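Side-chain contact in hypothetical protein PG1100 (Porphyromonas gingivalis, PDB 1ZBS), which probably phosphorylates N-acetylglucosamine as a sugar kinase of the ASKHA superfamily, although its function has not been established: residues Ala81-Leu86 and Asp90-Ala95. Sequence-based numbering, arbitrary orientation.
Sequences ALDSML and DRIEVA
Helix 81-85 lies over strand 91-95 with its direction nearly reversed, the short axes 9.4 Å apart at an angle of 149°, and the CA atoms of Asp83 and Ile92 come closest, at 7.0 Å. Leu82 and Ile92 carry the join. With CG1 anti to the backbone N (chi1 163°) and chi2 near 60°, Ile92 CD1 comes against Leu82 CD1 at 3.4 Å, tighter than usual for two methyls, and also lies 3.9 Å from Leu82 CB. The same leucine methyl reaches on along the strand to Val94 CG2, 4.2 Å away, thus touching two residues of one strand face. Here are the helix and second strand of a beta-alpha-beta crossover: the chain leaves strand 62-67, passes through helix 75-85 and returns as strand 91-95, parallel to the first and at the edge of the sheet within this chain. Alternation along the strand sets Ile92 and Val94 against the helix, while Arg91 and Glu93 point away from it. At the more open flank, Asp83 OD2 rests 3.9 Å from Ile92 CG2, a carboxylate against a methyl. Ala81 and selenomethionine Met85 of the same helix pack on helix 38-53.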
# COMPACT_ATOMS: atom_id res chain seq x y z
N ALA A 81 -16.43 28.55 -3.87
CA ALA A 81 -16.37 28.62 -2.41
C ALA A 81 -15.54 29.82 -1.98
O ALA A 81 -15.94 30.57 -1.09
CB ALA A 81 -15.76 27.33 -1.86
N LEU A 82 -14.39 29.99 -2.62
CA LEU A 82 -13.50 31.11 -2.32
C LEU A 82 -14.19 32.41 -2.69
O LEU A 82 -14.16 33.38 -1.93
CB LEU A 82 -12.19 30.99 -3.11
CG LEU A 82 -11.17 29.95 -2.65
CD1 LEU A 82 -10.15 29.72 -3.76
CD2 LEU A 82 -10.49 30.41 -1.37
N ASP A 83 -14.80 32.43 -3.87
CA ASP A 83 -15.49 33.61 -4.33
C ASP A 83 -16.60 34.04 -3.36
O ASP A 83 -16.96 35.22 -3.30
CB ASP A 83 -16.06 33.38 -5.73
CG ASP A 83 -16.57 34.65 -6.37
OD1 ASP A 83 -17.72 35.04 -6.07
OD2 ASP A 83 -15.82 35.27 -7.17
N SER A 84 -17.13 33.10 -2.58
CA SER A 84 -18.17 33.42 -1.61
C SER A 84 -17.50 33.92 -0.33
O SER A 84 -18.12 34.60 0.49
CB SER A 84 -19.03 32.19 -1.31
OG SER A 84 -19.83 31.85 -2.44
N MSE A 85 -16.23 33.59 -0.17
CA MSE A 85 -15.48 34.05 1.00
C MSE A 85 -15.24 35.54 0.82
O MSE A 85 -15.54 36.34 1.71
CB MSE A 85 -14.15 33.29 1.11
CG MSE A 85 -13.27 33.78 2.24
SE MSE A 85 -11.84 32.55 2.62
CE MSE A 85 -10.58 33.11 1.26
N LEU A 86 -14.69 35.92 -0.33
CA LEU A 86 -14.45 37.33 -0.64
C LEU A 86 -15.22 37.61 -1.92
O LEU A 86 -14.66 37.55 -3.02
CB LEU A 86 -12.96 37.63 -0.85
CG LEU A 86 -11.95 37.54 0.30
CD1 LEU A 86 -12.64 37.83 1.62
CD2 LEU A 86 -11.32 36.16 0.32
N ASP A 90 -11.66 40.68 -7.12
CA ASP A 90 -11.63 40.85 -8.57
C ASP A 90 -11.21 39.60 -9.35
O ASP A 90 -11.84 39.25 -10.35
CB ASP A 90 -10.71 42.01 -8.96
CG ASP A 90 -11.38 43.38 -8.81
OD1 ASP A 90 -10.65 44.40 -8.87
OD2 ASP A 90 -12.63 43.43 -8.66
N ARG A 91 -10.14 38.94 -8.91
CA ARG A 91 -9.63 37.77 -9.61
C ARG A 91 -9.37 36.59 -8.67
O ARG A 91 -8.69 36.73 -7.65
CB ARG A 91 -8.35 38.13 -10.35
CG ARG A 91 -7.87 37.10 -11.37
CD ARG A 91 -6.52 37.48 -11.97
NE ARG A 91 -6.53 38.76 -12.67
CZ ARG A 91 -7.09 38.98 -13.87
NH1 ARG A 91 -7.69 37.99 -14.51
NH2 ARG A 91 -7.02 40.18 -14.42
N ILE A 92 -9.92 35.44 -9.03
CA ILE A 92 -9.77 34.21 -8.25
C ILE A 92 -9.38 33.05 -9.15
O ILE A 92 -10.19 32.56 -9.94
CB ILE A 92 -11.07 33.87 -7.53
CG1 ILE A 92 -11.04 32.42 -7.07
CG2 ILE A 92 -12.26 34.15 -8.43
CD1 ILE A 92 -9.90 32.12 -6.12
N GLU A 93 -8.13 32.61 -9.03
CA GLU A 93 -7.59 31.51 -9.83
C GLU A 93 -7.21 30.31 -8.98
O GLU A 93 -6.51 30.44 -7.97
CB GLU A 93 -6.37 31.99 -10.62
CG GLU A 93 -6.67 33.01 -11.72
CD GLU A 93 -5.42 33.44 -12.45
OE1 GLU A 93 -4.63 32.56 -12.85
OE2 GLU A 93 -5.22 34.66 -12.63
N VAL A 94 -7.67 29.13 -9.39
CA VAL A 94 -7.38 27.89 -8.66
C VAL A 94 -6.61 26.96 -9.58
O VAL A 94 -7.04 26.68 -10.70
CB VAL A 94 -8.68 27.19 -8.21
CG1 VAL A 94 -8.37 26.17 -7.13
CG2 VAL A 94 -9.67 28.22 -7.70
N ALA A 95 -5.46 26.49 -9.11
CA ALA A 95 -4.61 25.60 -9.90
C ALA A 95 -3.99 24.52 -9.03
O ALA A 95 -3.98 24.62 -7.81
CB ALA A 95 -3.52 26.41 -10.60